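Local coordinates for pullulanase (PDB 2WAN), which hydrolyses the alpha-1,6-glucosidic linkages of pullulan and probably of related branched starch polysaccharides, at residues V409-K412 / A413-P416; K456-A459 / F460-H463; T695-G698 / F699-D703. All coordinates share one frame; numbering follows the deposited sequence.

Interaction 1: residues V409-K412 / A413-P416; sequences VDLK and ATDP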
loop_
_atom_site.group_PDB
_atom_site.type_symbol
_atom_site.label_atom_id
_atom_site.label_comp_id
_atom_site.label_asym_id
_atom_site.label_seq_id
_atom_site.Cartn_x
_atom_site.Cartn_y
_atom_site.Cartn_z
ATOM N N VAL A 409 22.426 -12.866 16.024
ATOM C CA VAL A 409 23.422 -13.279 15.021
ATOM C C VAL A 409 24.392 -12.151 14.684
ATOM O O VAL A 409 24.071 -10.961 14.861
ATOM C CB VAL A 409 22.740 -13.781 13.687
ATOM C CG1 VAL A 409 21.852 -15.001 13.958
ATOM C CG2 VAL A 409 21.920 -12.653 13.006
ATOM N N ASP A 410 25.575 -12.558 14.220
ATOM C CA ASP A 410 26.578 -11.660 13.648
ATOM C C ASP A 410 26.259 -11.477 12.155
ATOM O O ASP A 410 26.579 -12.348 11.345
ATOM C CB ASP A 410 27.953 -12.304 13.805
ATOM C CG ASP A 410 29.088 -11.434 13.275
ATOM O OD1 ASP A 410 28.828 -10.364 12.670
ATOM O OD2 ASP A 410 30.251 -11.839 13.482
ATOM N N LEU A 411 25.642 -10.345 11.805
ATOM C CA LEU A 411 25.227 -10.102 10.409
ATOM C C LEU A 411 26.404 -10.091 9.442
ATOM O O LEU A 411 26.279 -10.574 8.339
ATOM C CB LEU A 411 24.415 -8.818 10.272
ATOM C CG LEU A 411 22.997 -8.940 10.848
ATOM C CD1 LEU A 411 22.348 -7.570 10.894
ATOM C CD2 LEU A 411 22.166 -9.925 10.032
ATOM N N LYS A 412 27.557 -9.574 9.869
ATOM C CA LYS A 412 28.759 -9.564 9.021
ATOM C C LYS A 412 29.115 -10.956 8.504
ATOM O O LYS A 412 29.407 -11.138 7.319
ATOM C CB LYS A 412 29.960 -8.987 9.787
ATOM C CG LYS A 412 29.880 -7.502 10.074
ATOM C CD LYS A 412 29.399 -6.713 8.878
ATOM C CE LYS A 412 27.912 -6.429 9.001
ATOM N NZ LYS A 412 27.452 -5.477 7.967
ATOM N N ALA A 413 29.074 -11.944 9.399
ATOM C CA ALA A 413 29.425 -13.319 9.082
ATOM C C ALA A 413 28.462 -13.939 8.077
ATOM O O ALA A 413 28.797 -14.932 7.436
ATOM C CB ALA A 413 29.479 -14.163 10.349
ATOM N N THR A 414 27.265 -13.358 7.951
ATOM C CA THR A 414 26.286 -13.869 6.959
ATOM C C THR A 414 26.544 -13.404 5.529
ATOM O O THR A 414 25.931 -13.930 4.593
ATOM C CB THR A 414 24.814 -13.520 7.331
ATOM O OG1 THR A 414 24.572 -12.119 7.132
ATOM C CG2 THR A 414 24.548 -13.842 8.796
ATOM N N ASP A 415 27.407 -12.399 5.342
ATOM C CA ASP A 415 27.632 -11.870 4.001
ATOM C C ASP A 415 28.307 -12.924 3.142
ATOM O O ASP A 415 29.281 -13.561 3.580
ATOM C CB ASP A 415 28.544 -10.633 4.041
ATOM C CG ASP A 415 27.897 -9.413 4.656
ATOM O OD1 ASP A 415 26.669 -9.362 4.862
ATOM O OD2 ASP A 415 28.659 -8.456 4.937
ATOM N N PRO A 416 27.812 -13.126 1.901
ATOM C CA PRO A 416 28.524 -14.049 1.038
ATOM C C PRO A 416 29.835 -13.440 0.536
ATOM O O PRO A 416 30.032 -12.225 0.630
ATOM C CB PRO A 416 27.553 -14.259 -0.134
ATOM C CG PRO A 416 26.843 -12.930 -0.250
ATOM C CD PRO A 416 26.638 -12.523 1.228
HETATM O O HOH W 1 26.148 -7.117 6.555
HETATM O O HOH W 2 28.582 -5.722 4.942
HETATM O O HOH W 3 31.205 -13.043 5.394
#
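K412, A413 and T414 carry a run of overlapping beta-turns in the connection that leaves strand 406-407 of the carbohydrate-binding module 48 region and leads to strand 435-438, the first of the catalytic (beta/alpha)8 barrel. The turn L411-T414 has type I backbone angles at K412 and A413, and it closes through T414 N to L411 O at 3.0 Å. The same carbonyl takes a second bond from the threonine side chain: T414 OG1 lies 2.6 Å from L411 O, in the carbonyl plane and on a lone pair, whereas the amide N comes from above that plane. With chi1 at 72°, OG1 stands between the backbone N and the carbonyl carbon of T414, from where it can bend back over the turn. The methyl CG2 is directed elsewhere, resting 3.6 Å from D410 O. OG1 also accepts a bond from K535 of helix 529-543, which fixes the hydroxyl from the barrel side.

A413 sits on the outer side of the turn. Its N makes a weak bond to D410 O, and its methyl CB lies 4.0 Å from OD2 of D410, a light contact at the exposed surface.

One residue on, the next type I turn closes as D415 N meets K412 O at 3.1 Å, nearly straight at 162°. The aspartate carboxylate finds its main partner in K535, by a salt bridge at OD1. In the conformer described, one of two, K412, its chain bent at chi2 and chi3, brings NZ towards the D415 carboxylate, but NZ remains 4.4 Å from OD2, beyond a salt bridge, and waters lie between the two groups. On the outer side a further water spans the turn, donating to K412 O and, at 2.7 Å, to D415 O.

Interaction 2: residues K456-A459 / F460-H463; sequences KYLA and FTEH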
loop_
_atom_site.group_PDB
_atom_site.type_symbol
_atom_site.label_atom_id
_atom_site.label_comp_id
_atom_site.label_asym_id
_atom_site.label_seq_id
_atom_site.Cartn_x
_atom_site.Cartn_y
_atom_site.Cartn_z
ATOM N N LYS A 456 13.906 -22.430 -4.517
ATOM C CA LYS A 456 14.767 -21.777 -3.515
ATOM C C LYS A 456 15.421 -20.483 -4.008
ATOM O O LYS A 456 15.590 -20.293 -5.210
ATOM C CB LYS A 456 15.884 -22.733 -3.078
ATOM C CG LYS A 456 15.362 -24.095 -2.566
ATOM C CD LYS A 456 14.688 -23.959 -1.192
ATOM C CE LYS A 456 14.332 -25.352 -0.628
ATOM N NZ LYS A 456 13.624 -25.230 0.668
ATOM N N TYR A 457 15.791 -19.603 -3.076
ATOM C CA TYR A 457 16.546 -18.395 -3.429
ATOM C C TYR A 457 17.725 -18.743 -4.331
ATOM O O TYR A 457 18.012 -18.008 -5.282
ATOM C CB TYR A 457 17.109 -17.663 -2.197
ATOM C CG TYR A 457 16.094 -17.211 -1.165
ATOM C CD1 TYR A 457 15.045 -16.342 -1.498
ATOM C CD2 TYR A 457 16.210 -17.630 0.166
ATOM C CE1 TYR A 457 14.145 -15.903 -0.527
ATOM C CE2 TYR A 457 15.305 -17.202 1.146
ATOM C CZ TYR A 457 14.269 -16.344 0.783
ATOM O OH TYR A 457 13.367 -15.929 1.745
ATOM N N LEU A 458 18.441 -19.821 -4.001
ATOM C CA LEU A 458 19.693 -20.130 -4.702
ATOM C C LEU A 458 19.506 -20.483 -6.175
ATOM O O LEU A 458 20.471 -20.426 -6.943
ATOM C CB LEU A 458 20.507 -21.246 -3.993
ATOM C CG LEU A 458 21.140 -20.831 -2.657
ATOM C CD1 LEU A 458 22.045 -21.962 -2.183
ATOM C CD2 LEU A 458 21.947 -19.534 -2.771
ATOM N N ALA A 459 18.288 -20.855 -6.582
ATOM C CA ALA A 459 18.032 -21.090 -8.007
ATOM C C ALA A 459 18.410 -19.867 -8.854
ATOM O O ALA A 459 18.848 -20.021 -9.988
ATOM C CB ALA A 459 16.568 -21.497 -8.246
ATOM N N PHE A 460 18.260 -18.660 -8.286
ATOM C CA PHE A 460 18.606 -17.404 -8.970
ATOM C C PHE A 460 20.109 -17.156 -9.118
ATOM O O PHE A 460 20.520 -16.149 -9.713
ATOM C CB PHE A 460 17.994 -16.210 -8.222
ATOM C CG PHE A 460 16.513 -16.036 -8.438
ATOM C CD1 PHE A 460 15.585 -16.829 -7.757
ATOM C CD2 PHE A 460 16.039 -15.037 -9.287
ATOM C CE1 PHE A 460 14.208 -16.654 -7.953
ATOM C CE2 PHE A 460 14.655 -14.860 -9.492
ATOM C CZ PHE A 460 13.742 -15.648 -8.814
ATOM N N THR A 461 20.942 -18.031 -8.555
ATOM C CA THR A 461 22.395 -17.886 -8.678
ATOM C C THR A 461 22.969 -18.804 -9.755
ATOM O O THR A 461 24.184 -18.757 -10.036
ATOM C CB THR A 461 23.146 -18.227 -7.346
ATOM O OG1 THR A 461 23.071 -19.644 -7.083
ATOM C CG2 THR A 461 22.558 -17.450 -6.158
ATOM N N GLU A 462 22.115 -19.643 -10.351
ATOM C CA GLU A 462 22.583 -20.698 -11.254
ATOM C C GLU A 462 22.692 -20.237 -12.711
ATOM O O GLU A 462 21.689 -19.934 -13.347
ATOM C CB GLU A 462 21.678 -21.935 -11.152
ATOM C CG GLU A 462 21.591 -22.518 -9.728
ATOM C CD GLU A 462 20.725 -23.740 -9.661
ATOM O OE1 GLU A 462 20.757 -24.558 -10.610
ATOM O OE2 GLU A 462 19.993 -23.867 -8.668
ATOM N N HIS A 463 23.916 -20.218 -13.236
ATOM C CA HIS A 463 24.168 -19.894 -14.651
ATOM C C HIS A 463 24.164 -21.117 -15.557
ATOM O O HIS A 463 24.434 -22.238 -15.122
ATOM C CB HIS A 463 25.515 -19.166 -14.788
ATOM C CG HIS A 463 25.526 -17.815 -14.141
ATOM N ND1 HIS A 463 25.261 -16.658 -14.838
ATOM C CD2 HIS A 463 25.727 -17.444 -12.854
ATOM C CE1 HIS A 463 25.315 -15.628 -14.011
ATOM N NE2 HIS A 463 25.596 -16.078 -12.802
HETATM O O HOH W 4 19.242 -19.110 -12.576
#
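L458 O is gripped twice by T461, within a short 3-10 turn spanning 457-461 in the barrel connection between helices 440-444 and 474-481. T461 OG1 approaches in the carbonyl plane, on a lone pair, at 2.7 Å from L458 O; T461 N comes from above that plane at 2.9 Å, its N-H...O angle 161°. The hydroxyl can fold back like this because chi1 of 70° sets OG1 between the backbone N and carbonyl carbon. T461 CG2 is thereby turned to L458 CD2, 4.0 Å away, where the two side chains cross obliquely. A valine in place of T461 would probably leave L458 O with the backbone bond alone across this turn and could set a methyl against that oxygen where the hydroxyl had bonded it.

One step earlier F460 N bonds to Y457 O at 3.1 Å, and the same oxygen lies near the plane of the F460 ring, at its edge. The ring stacks with F443 and packs on L537. E462 sends its carboxylate back over A459, but both oxygens are held by backbone amides, OE1 by K452 and OE2 by N453. A water donates to A459 O and, at 2.7 Å, to E462 O.

Interaction 3: residues T695-G698 / F699-D703; sequences TAQG and FATGD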
loop_
_atom_site.group_PDB
_atom_site.type_symbol
_atom_site.label_atom_id
_atom_site.label_comp_id
_atom_site.label_asym_id
_atom_site.label_seq_id
_atom_site.Cartn_x
_atom_site.Cartn_y
_atom_site.Cartn_z
ATOM N N THR A 695 -15.496 -12.461 -18.842
ATOM C CA THR A 695 -15.718 -12.501 -20.296
ATOM C C THR A 695 -15.628 -11.122 -20.982
ATOM O O THR A 695 -15.750 -11.034 -22.203
ATOM C CB THR A 695 -17.060 -13.189 -20.651
ATOM O OG1 THR A 695 -18.140 -12.410 -20.137
ATOM C CG2 THR A 695 -17.118 -14.597 -20.047
ATOM N N ALA A 696 -15.387 -10.065 -20.198
ATOM C CA ALA A 696 -15.242 -8.701 -20.733
ATOM C C ALA A 696 -14.038 -8.614 -21.664
ATOM O O ALA A 696 -12.979 -9.174 -21.379
ATOM C CB ALA A 696 -15.076 -7.676 -19.593
ATOM N N GLN A 697 -14.218 -7.917 -22.777
ATOM C CA GLN A 697 -13.105 -7.624 -23.678
ATOM C C GLN A 697 -12.630 -6.195 -23.419
ATOM O O GLN A 697 -13.313 -5.409 -22.756
ATOM C CB GLN A 697 -13.522 -7.840 -25.132
ATOM C CG GLN A 697 -13.668 -9.338 -25.479
ATOM C CD GLN A 697 -14.302 -9.586 -26.837
ATOM O OE1 GLN A 697 -14.656 -8.652 -27.551
ATOM N NE2 GLN A 697 -14.442 -10.856 -27.199
ATOM N N GLY A 698 -11.441 -5.878 -23.923
ATOM C CA GLY A 698 -10.886 -4.526 -23.855
ATOM C C GLY A 698 -10.274 -4.165 -25.199
ATOM O O GLY A 698 -10.515 -4.830 -26.218
ATOM N N PHE A 699 -9.456 -3.118 -25.205
ATOM C CA PHE A 699 -8.806 -2.630 -26.425
ATOM C C PHE A 699 -8.068 -3.733 -27.199
ATOM O O PHE A 699 -8.169 -3.819 -28.424
ATOM C CB PHE A 699 -7.827 -1.493 -26.065
ATOM C CG PHE A 699 -7.150 -0.875 -27.257
ATOM C CD1 PHE A 699 -7.857 -0.038 -28.113
ATOM C CD2 PHE A 699 -5.794 -1.122 -27.517
ATOM C CE1 PHE A 699 -7.235 0.531 -29.222
ATOM C CE2 PHE A 699 -5.153 -0.530 -28.611
ATOM C CZ PHE A 699 -5.885 0.296 -29.465
ATOM N N ALA A 700 -7.305 -4.563 -26.490
ATOM C CA ALA A 700 -6.483 -5.561 -27.171
ATOM C C ALA A 700 -7.307 -6.721 -27.745
ATOM O O ALA A 700 -6.832 -7.417 -28.642
ATOM C CB ALA A 700 -5.384 -6.104 -26.233
ATOM N N THR A 701 -8.530 -6.899 -27.233
ATOM C CA THR A 701 -9.297 -8.140 -27.463
ATOM C C THR A 701 -10.702 -7.949 -28.056
ATOM O O THR A 701 -11.496 -8.900 -28.129
ATOM C CB THR A 701 -9.434 -8.956 -26.167
ATOM O OG1 THR A 701 -9.947 -8.112 -25.122
ATOM C CG2 THR A 701 -8.077 -9.547 -25.763
ATOM N N GLY A 702 -10.993 -6.733 -28.499
ATOM C CA GLY A 702 -12.180 -6.529 -29.331
ATOM C C GLY A 702 -13.169 -5.466 -28.908
ATOM O O GLY A 702 -14.050 -5.119 -29.697
ATOM N N ASP A 703 -13.057 -4.948 -27.683
ATOM C CA ASP A 703 -13.961 -3.890 -27.262
ATOM C C ASP A 703 -13.636 -2.604 -28.024
ATOM O O ASP A 703 -12.478 -2.234 -28.115
ATOM C CB ASP A 703 -13.889 -3.667 -25.750
ATOM C CG ASP A 703 -14.915 -2.658 -25.269
ATOM O OD1 ASP A 703 -14.702 -1.441 -25.442
ATOM O OD2 ASP A 703 -15.941 -3.093 -24.718
HETATM O O HOH W 5 -9.979 -9.349 -22.792
HETATM O O HOH W 6 -16.462 -6.473 -27.647
HETATM O O HOH W 7 -14.941 -3.736 -21.530
#
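G698 and T701 form the tight heart of this contact, joined by two bonds, one to the threonine hydroxyl and one between backbones. G698 N gives an almost straight bond, 174°, to T701 OG1 at 2.9 Å, and T701 N returns one to G698 O at 3.0 Å. The chi1 of T701, 52°, turns the hydroxyl back to the glycine amide. G698 O is gripped from both faces of its plane: T701 N reaches it from one, D703 N from the other at 2.9 Å, while G702 N adds a weak bond.

The frame of these bonds is a type I beta-turn, G698-T701, in the segment between helices 681-688 and 707-714 of the (beta/alpha)8 barrel, with T701 packed on M759 of helix 753-769. F699, at the turn's second position, leads away from 695-698 and is buried against P874 and N850 in the C-terminal beta-rich part of the chain. G702 follows with a positive phi of 127°, a conformation natural to glycine that lets the chain swing round to D703.

Q697 and D703 make up the looser, wetter side. The extended Q697 chain lies across T701, its CD 3.2 Å from T701 O, with no bond between the amide and that carbonyl: NE2 is held by S747 O, and T701 O by N748 ND2. Towards solvent a water donates to Q697 OE1 at 2.8 Å. D703 CB rests 3.5 Å from Q697 O. The D703 carboxylate is turned on to the chain that follows, where OD1 accepts from N705 N in an Asx turn and from Q706 NE2. A water donates to Q697 O at 2.6 Å and reaches D703 OD2 only weakly.

Interactions 1 and 2 belong to one neighbourhood: their centres are 20 Å apart and their nearest atoms about 8 Å, without touching, and both lean on helix 529-543. Q536 of that helix is a shared neighbour, meeting P416 from interaction 1 and L458 from interaction 2. Interaction 3 stands well away, its centre 38 Å from that of interaction 2 and 52 Å from that of interaction 1, beside helix 753-769 and the C-terminal beta-rich region. Interaction 1 lies where the chain passes into the barrel, interaction 2 in the connection between its first two strands, interaction 3 where the barrel meets the C-terminal part. No ligand appears among their partners.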